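Local coordinates for protein UDP-N-acetylglucosamine 2-epimerase (Methanocaldococcus jannaschii, PDB 4NES) that probably catalyses the reversible epimerisation at C-2 of UDP-N-acetylglucosamine to UDP-N-acetylmannosamine, as a homodimer with the GT-B fold, at residues Lys80-Lys84 with Val105-Ile111; Gln292-Cys296 with Thr309-Thr314; Cys302-Asn308 with Ala319-Asp325. One frame throughout, in Å; residues are numbered along the deposited sequence.

Interaction 1 (Lys80-Lys84 with Val105-Ile111); sequences KVLLK and VASKLKI
Leu82 and Leu83, near the end of helix 67-85, pack against Val105 on helix 97-108, and against Leu109 and Ile111 where its chain turns off. This is an apolar contact between two helices of the domain built on the seven-stranded parallel sheet, and it is partly buried. Leu82 does most of the work from its side. Its CD1 methyl meets Val105 CG1 at 3.7 Å, the two side chains crossing obliquely. The same methyl lies beside the CB of Ala106, at 4.4 Å. Lower on the same side chain, Leu82 CB takes the CD1 methyl of Leu109 at 3.7 Å. The CD1 methyl of Ile111 comes up to this CB less closely, at 4.3 Å. Leu109 is shared between two partners, because its two methyls part. While CD1 turns to Leu82, CD2 meets Leu83 CD2 at 3.7 Å, and these two side chains cross at about a right angle. Leu83 starts off to one side of the contact. Its CG is set beside its backbone N (chi1 -77°), which carries its CD2 methyl over to Leu109.

The end of helix 97-108 brings Ile111 back to this surface. Lys110 has positive phi, and Ile111 N bonds to Ala106 O at 2.9 Å while Lys110 N bonds to Ser107 O. Strand 89-93 lies beneath the contact, where Val90 touches Leu82, Ala106 and Ile111. Lys108 faces elsewhere: its NZ bonds Asn97 and Asn132 of the second subunit. The contact thus joins the two helices that precede and follow strand 89-93 and lies away from the substrate sites. It is typical of helix packing over a parallel sheet in a Rossmann-like domain, with a Schellman motif closing the second helix.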
loop_
_atom_site.group_PDB
_atom_site.type_symbol
_atom_site.label_atom_id
_atom_site.label_comp_id
_atom_site.label_asym_id
_atom_site.label_seq_id
_atom_site.Cartn_x
_atom_site.Cartn_y
_atom_site.Cartn_z
ATOM N N LYS A 80 -12.799 -9.761 8.231
ATOM C CA LYS A 80 -13.930 -10.446 8.851
ATOM C C LYS A 80 -14.344 -9.762 10.153
ATOM O O LYS A 80 -15.537 -9.535 10.397
ATOM C CB LYS A 80 -13.590 -11.907 9.123
ATOM C CG LYS A 80 -13.491 -12.769 7.876
ATOM C CD LYS A 80 -13.035 -14.179 8.247
ATOM C CE LYS A 80 -12.852 -15.053 7.024
ATOM N NZ LYS A 80 -12.276 -16.378 7.400
ATOM N N VAL A 81 -13.361 -9.405 10.976
ATOM C CA VAL A 81 -13.643 -8.713 12.222
ATOM C C VAL A 81 -14.210 -7.317 11.996
ATOM O O VAL A 81 -15.208 -6.948 12.617
ATOM C CB VAL A 81 -12.398 -8.616 13.106
ATOM C CG1 VAL A 81 -12.728 -7.828 14.368
ATOM C CG2 VAL A 81 -11.891 -10.008 13.460
ATOM N N LEU A 82 -13.601 -6.547 11.097
ATOM C CA LEU A 82 -14.051 -5.170 10.890
ATOM C C LEU A 82 -15.435 -5.084 10.248
ATOM O O LEU A 82 -16.188 -4.146 10.525
ATOM C CB LEU A 82 -13.023 -4.347 10.104
ATOM C CG LEU A 82 -11.666 -4.160 10.793
ATOM C CD1 LEU A 82 -10.777 -3.250 9.964
ATOM C CD2 LEU A 82 -11.817 -3.623 12.217
ATOM N N LEU A 83 -15.774 -6.054 9.399
ATOM C CA LEU A 83 -17.125 -6.136 8.839
ATOM C C LEU A 83 -18.181 -6.411 9.907
ATOM O O LEU A 83 -19.328 -5.972 9.782
ATOM C CB LEU A 83 -17.194 -7.212 7.756
ATOM C CG LEU A 83 -16.584 -6.821 6.410
ATOM C CD1 LEU A 83 -16.515 -8.023 5.482
ATOM C CD2 LEU A 83 -17.378 -5.695 5.765
ATOM N N LYS A 84 -17.797 -7.146 10.947
ATOM C CA LYS A 84 -18.708 -7.462 12.034
ATOM C C LYS A 84 -18.815 -6.316 13.024
ATOM O O LYS A 84 -19.921 -5.906 13.390
ATOM C CB LYS A 84 -18.249 -8.717 12.764
ATOM C CG LYS A 84 -19.031 -8.974 14.033
ATOM C CD LYS A 84 -18.472 -10.162 14.789
ATOM C CE LYS A 84 -19.322 -10.478 15.999
ATOM N NZ LYS A 84 -18.852 -11.709 16.683
ATOM N N VAL A 105 -7.017 -2.897 5.071
ATOM C CA VAL A 105 -8.384 -3.376 5.232
ATOM C C VAL A 105 -9.310 -2.207 5.541
ATOM O O VAL A 105 -10.350 -2.041 4.907
ATOM C CB VAL A 105 -8.516 -4.435 6.354
ATOM C CG1 VAL A 105 -9.985 -4.720 6.631
ATOM C CG2 VAL A 105 -7.789 -5.719 5.986
ATOM N N ALA A 106 -8.924 -1.397 6.521
ATOM C CA ALA A 106 -9.761 -0.286 6.950
ATOM C C ALA A 106 -10.021 0.710 5.825
ATOM O O ALA A 106 -11.149 1.154 5.632
ATOM C CB ALA A 106 -9.154 0.406 8.162
ATOM N N SER A 107 -8.985 1.038 5.063
ATOM C CA SER A 107 -9.114 2.005 3.977
ATOM C C SER A 107 -10.142 1.579 2.933
ATOM O O SER A 107 -10.935 2.400 2.475
ATOM C CB SER A 107 -7.749 2.269 3.322
ATOM O OG SER A 107 -7.326 1.170 2.548
ATOM N N LYS A 108 -10.151 0.303 2.561
ATOM C CA LYS A 108 -11.115 -0.166 1.570
ATOM C C LYS A 108 -12.530 -0.261 2.139
ATOM O O LYS A 108 -13.501 -0.235 1.395
ATOM C CB LYS A 108 -10.693 -1.514 0.978
ATOM C CG LYS A 108 -9.407 -1.470 0.143
ATOM C CD LYS A 108 -9.624 -0.699 -1.167
ATOM C CE LYS A 108 -8.367 -0.694 -2.042
ATOM N NZ LYS A 108 -8.072 -2.038 -2.639
ATOM N N LEU A 109 -12.643 -0.366 3.464
ATOM C CA LEU A 109 -13.945 -0.374 4.121
ATOM C C LEU A 109 -14.417 1.039 4.448
ATOM O O LEU A 109 -15.494 1.218 5.021
ATOM C CB LEU A 109 -13.895 -1.197 5.407
ATOM C CG LEU A 109 -13.739 -2.716 5.271
ATOM C CD1 LEU A 109 -13.726 -3.374 6.652
ATOM C CD2 LEU A 109 -14.837 -3.317 4.399
ATOM N N LYS A 110 -13.614 2.033 4.083
ATOM C CA LYS A 110 -13.898 3.449 4.335
ATOM C C LYS A 110 -13.960 3.772 5.830
ATOM O O LYS A 110 -14.740 4.622 6.276
ATOM C CB LYS A 110 -15.141 3.918 3.572
ATOM C CG LYS A 110 -15.042 3.597 2.084
ATOM C CD LYS A 110 -16.151 4.231 1.278
ATOM C CE LYS A 110 -16.122 3.687 -0.143
ATOM N NZ LYS A 110 -16.897 4.531 -1.096
ATOM N N ILE A 111 -13.116 3.085 6.595
ATOM C CA ILE A 111 -12.957 3.337 8.024
ATOM C C ILE A 111 -11.697 4.161 8.211
ATOM O O ILE A 111 -10.627 3.784 7.724
ATOM C CB ILE A 111 -12.802 2.017 8.808
ATOM C CG1 ILE A 111 -14.072 1.172 8.695
ATOM C CG2 ILE A 111 -12.463 2.293 10.283
ATOM C CD1 ILE A 111 -13.917 -0.252 9.216
#

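Interaction 2 (Gln292-Cys296 with Thr309-Thr314); sequences QEEAC and TERPET. With UDP (uridine-5'-diphosphate), chain C.
Arg311 reaches Glu293 with two nitrogens and forms a buried salt bridge. NH2 lies 2.7 Å from Glu293 OE2, and NE lies 2.9 Å from the same oxygen. Both nitrogens come side-on and from one face of the carboxylate, above its plane, while OE2 sits in the plane of the guanidinium. The two planes are 71° apart. The other oxygen, Glu293 OE1, pairs with Lys15. The remaining arm, Arg311 NH1, bonds Glu310 OE2 at 2.9 Å, and that oxygen also pairs with Arg306. The side chain bends at chi2 and chi3, which brings the guanidinium between its two acids. Without the guanidinium, as with an alanine here, Glu293 OE2 would probably lose both these donors and Glu310 one partner, and a gap would open beside Gln292.

Gln292 stretches out to Thr309. The hydroxyl OG1 donates to Gln292 OE1 at 2.7 Å, and it accepts from Arg311 N at 3.1 Å, which makes an ST turn. Gln292 NE2 is satisfied by Ser288 O. Thr314 OG1 donates to Arg311 O at 2.8 Å, nearly in line with the carbonyl, and Thr314 N bonds the same oxygen. Thr314 CG2 rests on Cys296 CB at 4.0 Å. Glu294 turns to the nucleotide: OE1 accepts from O2' of UDP and OE2 from O3'. OE2 also bonds Tyr271 OH.

The loop 309-312 and the start of helix 313-316 thus lie against helix 289-298. That helix in turn packs on strands 283-286 and 302-304, through Gln292 and Ala295.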
loop_
_atom_site.group_PDB
_atom_site.type_symbol
_atom_site.label_atom_id
_atom_site.label_comp_id
_atom_site.label_asym_id
_atom_site.label_seq_id
_atom_site.Cartn_x
_atom_site.Cartn_y
_atom_site.Cartn_z
ATOM N N GLN A 292 16.906 2.496 19.688
ATOM C CA GLN A 292 17.569 3.763 19.361
ATOM C C GLN A 292 16.908 4.916 20.108
ATOM O O GLN A 292 17.585 5.799 20.642
ATOM C CB GLN A 292 17.493 4.052 17.859
ATOM C CG GLN A 292 18.383 3.188 16.993
ATOM C CD GLN A 292 18.149 3.491 15.535
ATOM O OE1 GLN A 292 18.528 4.552 15.045
ATOM N NE2 GLN A 292 17.500 2.566 14.831
ATOM N N GLU A 293 15.581 4.913 20.141
ATOM C CA GLU A 293 14.835 5.948 20.845
ATOM C C GLU A 293 15.050 5.888 22.352
ATOM O O GLU A 293 15.315 6.909 22.984
ATOM C CB GLU A 293 13.347 5.838 20.504
ATOM C CG GLU A 293 13.068 6.226 19.057
ATOM C CD GLU A 293 11.780 5.648 18.504
ATOM O OE1 GLU A 293 11.188 4.760 19.148
ATOM O OE2 GLU A 293 11.375 6.080 17.403
ATOM N N GLU A 294 14.941 4.693 22.924
ATOM C CA GLU A 294 15.138 4.526 24.358
ATOM C C GLU A 294 16.542 4.892 24.811
ATOM O O GLU A 294 16.708 5.511 25.857
ATOM C CB GLU A 294 14.763 3.107 24.784
ATOM C CG GLU A 294 13.269 2.891 24.631
ATOM C CD GLU A 294 12.847 1.449 24.685
ATOM O OE1 GLU A 294 13.701 0.547 24.523
ATOM O OE2 GLU A 294 11.638 1.214 24.868
ATOM N N ALA A 295 17.550 4.517 24.026
ATOM C CA ALA A 295 18.929 4.875 24.347
ATOM C C ALA A 295 19.038 6.395 24.440
ATOM O O ALA A 295 19.635 6.936 25.374
ATOM C CB ALA A 295 19.879 4.324 23.291
ATOM N N CYS A 296 18.414 7.089 23.494
ATOM C CA CYS A 296 18.469 8.538 23.476
ATOM C C CYS A 296 17.778 9.124 24.714
ATOM O O CYS A 296 18.313 10.011 25.399
ATOM C CB CYS A 296 17.828 9.050 22.188
ATOM S SG CYS A 296 17.863 10.837 21.979
ATOM N N THR A 309 18.996 5.266 9.279
ATOM C CA THR A 309 18.000 5.134 10.325
ATOM C C THR A 309 16.793 5.995 9.987
ATOM O O THR A 309 16.906 6.981 9.257
ATOM C CB THR A 309 18.564 5.522 11.719
ATOM O OG1 THR A 309 17.524 5.400 12.696
ATOM C CG2 THR A 309 19.071 6.969 11.725
ATOM N N GLU A 310 15.633 5.616 10.503
ATOM C CA GLU A 310 14.437 6.420 10.307
ATOM C C GLU A 310 14.181 7.299 11.520
ATOM O O GLU A 310 13.172 7.992 11.584
ATOM C CB GLU A 310 13.205 5.573 9.939
ATOM C CG GLU A 310 12.844 4.464 10.904
ATOM C CD GLU A 310 13.866 3.357 10.891
ATOM O OE1 GLU A 310 14.026 2.699 9.839
ATOM O OE2 GLU A 310 14.526 3.174 11.927
ATOM N N ARG A 311 15.108 7.286 12.473
ATOM C CA ARG A 311 15.087 8.300 13.528
ATOM C C ARG A 311 16.406 9.065 13.536
ATOM O O ARG A 311 17.219 8.940 14.460
ATOM C CB ARG A 311 14.659 7.758 14.919
ATOM C CG ARG A 311 15.232 6.415 15.345
ATOM C CD ARG A 311 14.438 5.241 14.777
ATOM N NE ARG A 311 13.094 5.099 15.343
ATOM C CZ ARG A 311 12.223 4.171 14.959
ATOM N NH1 ARG A 311 12.530 3.328 13.986
ATOM N NH2 ARG A 311 11.029 4.105 15.532
ATOM N N PRO A 312 16.622 9.886 12.492
ATOM C CA PRO A 312 17.878 10.608 12.315
ATOM C C PRO A 312 18.094 11.651 13.392
ATOM O O PRO A 312 19.221 12.098 13.537
ATOM C CB PRO A 312 17.698 11.290 10.949
ATOM C CG PRO A 312 16.217 11.421 10.806
ATOM C CD PRO A 312 15.688 10.162 11.382
ATOM N N GLU A 313 17.038 12.019 14.118
ATOM C CA GLU A 313 17.162 13.008 15.179
ATOM C C GLU A 313 18.138 12.519 16.260
ATOM O O GLU A 313 18.841 13.313 16.873
ATOM C CB GLU A 313 15.785 13.355 15.769
ATOM C CG GLU A 313 14.644 13.385 14.722
ATOM C CD GLU A 313 14.134 12.001 14.390
ATOM O OE1 GLU A 313 14.678 11.057 14.977
ATOM O OE2 GLU A 313 13.173 11.834 13.559
ATOM N N THR A 314 18.211 11.208 16.463
ATOM C CA THR A 314 19.150 10.657 17.444
ATOM C C THR A 314 20.601 10.872 17.026
ATOM O O THR A 314 21.475 11.083 17.866
ATOM C CB THR A 314 18.916 9.163 17.675
ATOM O OG1 THR A 314 19.141 8.450 16.450
ATOM C CG2 THR A 314 17.495 8.922 18.161
HETATM N N1 UDP C . 12.537 -4.868 24.292
HETATM C C2 UDP C . 12.159 -5.593 25.371
HETATM N N3 UDP C . 12.849 -6.704 25.708
HETATM C C4 UDP C . 13.916 -7.136 25.001
HETATM C C5 UDP C . 14.336 -6.413 23.876
HETATM C C6 UDP C . 13.603 -5.270 23.540
HETATM O O2 UDP C . 11.190 -5.243 26.050
HETATM O O4 UDP C . 14.586 -8.293 25.387
HETATM C "C1'" UDP C . 11.798 -3.675 23.846
HETATM C "C2'" UDP C . 12.500 -2.422 23.780
HETATM O "O2'" UDP C . 12.606 -1.844 25.061
HETATM C "C3'" UDP C . 11.708 -1.644 22.817
HETATM C "C4'" UDP C . 11.122 -2.652 21.945
HETATM O "O4'" UDP C . 11.438 -3.911 22.486
HETATM O "O3'" UDP C . 10.686 -0.884 23.400
HETATM C "C5'" UDP C . 11.662 -2.632 20.556
HETATM O "O5'" UDP C . 11.167 -3.698 19.783
HETATM P PA UDP C . 12.012 -4.384 18.632
HETATM O O1A UDP C . 11.696 -5.864 18.642
HETATM O O2A UDP C . 13.482 -4.102 18.857
HETATM O O3A UDP C . 11.505 -3.823 17.247
HETATM P PB UDP C . 11.681 -2.469 16.477
HETATM O O1B UDP C . 11.608 -1.302 17.451
HETATM O O2B UDP C . 12.987 -2.505 15.726
HETATM O O3B UDP C . 10.517 -2.492 15.526
#

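Interaction 3 (Cys302-Asn308 with Ala319-Asp325); sequences CITLRDN and ANILVGD
A beta-alpha-beta unit places strand 302-304 beside strand 320-322, the edge strand of the six-stranded parallel sheet in the second Rossmann-like domain of the GT-B fold. Their short axes approach to 4.7 Å and run at 22°. The firm bonds lie around Thr304. Its N donates to Ile321 O at 2.8 Å, and its O accepts from Val323 N at 2.9 Å; both bonds are nearly straight. Cys302 N donates to Ala319 O at 3.0 Å. The bond from Ile321 N to Cys302 O is weak.

The side chains fall on two faces. On one, Ile303 and Ile321 lie side by side, pointing the same way, with Ile303 CG1 on Ile321 CG2 at 3.7 Å. Ile303 CG2 also touches Val323 CG2 at 3.6 Å. Helix 327-338 covers this face through Ala333. On the other face Thr304 lies alongside Leu322, whose CD2 methyl meets Thr304 CB. Here too Thr304 OG1 donates to Asn320 OD1 at 2.7 Å, in the plane of the amide carbonyl and on a lone pair. Asn320 gets there because its CG stands opposite the backbone N (chi1 -170°). Its ND2 bonds Thr314 OG1, so the amide is held from both ends.

Beyond the strands, Leu305 centres an inverse gamma turn, and the chain swings away. Gly324 has positive phi and sits against Asp307, where a CB would clash with Asp307 OD1; its N makes a weak bond to Arg306 O. A water joins the two segments at this end: it donates to Asp307 OD1 and accepts from Asp325 N at 2.8 Å.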
loop_
_atom_site.group_PDB
_atom_site.type_symbol
_atom_site.label_atom_id
_atom_site.label_comp_id
_atom_site.label_asym_id
_atom_site.label_seq_id
_atom_site.Cartn_x
_atom_site.Cartn_y
_atom_site.Cartn_z
ATOM N N CYS A 302 24.424 5.367 21.898
ATOM C CA CYS A 302 23.941 4.305 21.036
ATOM C C CYS A 302 24.810 4.184 19.785
ATOM O O CYS A 302 25.268 5.192 19.226
ATOM C CB CYS A 302 22.486 4.585 20.647
ATOM S SG CYS A 302 21.653 3.200 19.829
ATOM N N ILE A 303 25.054 2.949 19.361
ATOM C CA ILE A 303 25.696 2.684 18.081
ATOM C C ILE A 303 24.751 1.811 17.279
ATOM O O ILE A 303 24.367 0.722 17.723
ATOM C CB ILE A 303 27.053 1.992 18.261
ATOM C CG1 ILE A 303 28.046 2.952 18.904
ATOM C CG2 ILE A 303 27.581 1.496 16.912
ATOM C CD1 ILE A 303 29.301 2.273 19.406
ATOM N N THR A 304 24.360 2.303 16.107
ATOM C CA THR A 304 23.348 1.629 15.301
ATOM C C THR A 304 24.001 0.853 14.164
ATOM O O THR A 304 24.724 1.419 13.332
ATOM C CB THR A 304 22.284 2.612 14.775
ATOM O OG1 THR A 304 21.612 3.209 15.890
ATOM C CG2 THR A 304 21.249 1.880 13.941
ATOM N N LEU A 305 23.757 -0.454 14.147
ATOM C CA LEU A 305 24.378 -1.362 13.185
ATOM C C LEU A 305 23.566 -1.399 11.888
ATOM O O LEU A 305 23.110 -2.460 11.446
ATOM C CB LEU A 305 24.499 -2.755 13.820
ATOM C CG LEU A 305 25.253 -2.794 15.160
ATOM C CD1 LEU A 305 24.900 -4.050 15.949
ATOM C CD2 LEU A 305 26.754 -2.714 14.947
ATOM N N ARG A 306 23.383 -0.220 11.289
ATOM C CA ARG A 306 22.619 -0.049 10.053
ATOM C C ARG A 306 23.287 1.034 9.222
ATOM O O ARG A 306 24.080 1.820 9.747
ATOM C CB ARG A 306 21.170 0.364 10.356
ATOM C CG ARG A 306 20.351 -0.674 11.108
ATOM C CD ARG A 306 18.977 -0.126 11.522
ATOM N NE ARG A 306 18.261 0.431 10.381
ATOM C CZ ARG A 306 17.169 1.190 10.463
ATOM N NH1 ARG A 306 16.635 1.461 11.645
ATOM N NH2 ARG A 306 16.609 1.671 9.364
ATOM N N ASP A 307 22.967 1.075 7.929
ATOM C CA ASP A 307 23.539 2.074 7.029
ATOM C C ASP A 307 22.743 3.367 7.065
ATOM O O ASP A 307 23.194 4.408 6.579
ATOM C CB ASP A 307 23.573 1.542 5.593
ATOM C CG ASP A 307 24.503 0.366 5.429
ATOM O OD1 ASP A 307 25.572 0.365 6.075
ATOM O OD2 ASP A 307 24.169 -0.553 4.651
ATOM N N ASN A 308 21.551 3.295 7.642
ATOM C CA ASN A 308 20.684 4.455 7.763
ATOM C C ASN A 308 19.719 4.222 8.903
ATOM O O ASN A 308 19.644 3.121 9.447
ATOM C CB ASN A 308 19.914 4.699 6.469
ATOM C CG ASN A 308 19.271 3.450 5.948
ATOM O OD1 ASN A 308 18.436 2.848 6.621
ATOM N ND2 ASN A 308 19.661 3.032 4.746
ATOM N N ALA A 319 23.431 11.541 19.994
ATOM C CA ALA A 319 23.179 10.404 20.873
ATOM C C ALA A 319 23.511 9.067 20.207
ATOM O O ALA A 319 23.618 8.056 20.892
ATOM C CB ALA A 319 21.728 10.416 21.340
ATOM N N ASN A 320 23.685 9.072 18.883
ATOM C CA ASN A 320 23.673 7.846 18.080
ATOM C C ASN A 320 24.614 8.033 16.905
ATOM O O ASN A 320 24.834 9.159 16.451
ATOM C CB ASN A 320 22.237 7.597 17.592
ATOM C CG ASN A 320 22.023 6.217 16.947
ATOM O OD1 ASN A 320 22.848 5.303 17.056
ATOM N ND2 ASN A 320 20.870 6.065 16.298
ATOM N N ILE A 321 25.176 6.928 16.430
ATOM C CA ILE A 321 26.072 6.941 15.278
ATOM C C ILE A 321 25.824 5.669 14.477
ATOM O O ILE A 321 25.628 4.596 15.059
ATOM C CB ILE A 321 27.546 7.057 15.727
ATOM C CG1 ILE A 321 28.495 7.086 14.527
ATOM C CG2 ILE A 321 27.900 5.950 16.707
ATOM C CD1 ILE A 321 29.893 7.504 14.908
ATOM N N LEU A 322 25.807 5.798 13.150
ATOM C CA LEU A 322 25.568 4.660 12.266
ATOM C C LEU A 322 26.879 4.026 11.817
ATOM O O LEU A 322 27.780 4.731 11.352
ATOM C CB LEU A 322 24.792 5.103 11.027
ATOM C CG LEU A 322 23.507 5.887 11.267
ATOM C CD1 LEU A 322 22.841 6.246 9.955
ATOM C CD2 LEU A 322 22.564 5.094 12.140
ATOM N N VAL A 323 26.972 2.702 11.941
ATOM C CA VAL A 323 28.182 1.970 11.542
ATOM C C VAL A 323 27.936 0.809 10.578
ATOM O O VAL A 323 28.891 0.175 10.112
ATOM C CB VAL A 323 28.946 1.422 12.772
ATOM C CG1 VAL A 323 29.360 2.553 13.680
ATOM C CG2 VAL A 323 28.104 0.397 13.517
ATOM N N GLY A 324 26.670 0.524 10.294
ATOM C CA GLY A 324 26.310 -0.590 9.435
ATOM C C GLY A 324 26.969 -1.905 9.808
ATOM O O GLY A 324 26.955 -2.331 10.981
ATOM N N ASP A 325 27.583 -2.486 8.773
ATOM C CA ASP A 325 28.233 -3.791 8.680
ATOM C C ASP A 325 29.715 -3.682 9.042
ATOM O O ASP A 325 30.395 -4.688 9.280
ATOM C CB ASP A 325 28.122 -4.185 7.189
ATOM C CG ASP A 325 28.779 -5.507 6.843
ATOM O OD1 ASP A 325 30.022 -5.609 6.852
ATOM O OD2 ASP A 325 28.046 -6.438 6.471
HETATM O O HOH W 1 27.412 -1.377 6.178
#

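Overall arrangement
Interactions 2 and 3 are neighbours, with centres about 10 Å apart. Thr314 O and Ala319 N lie 2.9 Å apart, probably hydrogen-bonded, and Gln292 CG of interaction 2 packs against Thr304 OG1 of interaction 3 at 3.4 Å. Their segments alternate along the chain: helix 289-298, strand 302-304, helix 313-316, strand 320-322. Interaction 1 stands apart in the other sheet's domain, its centre about 33 Å from that of interaction 2 and about 39 Å from that of interaction 3. Only interaction 2 holds a residue of the UDP pocket, Glu294. The side chains of Gln292 and Arg306 each lie about 9 Å from that of His207, the probable active-site residue.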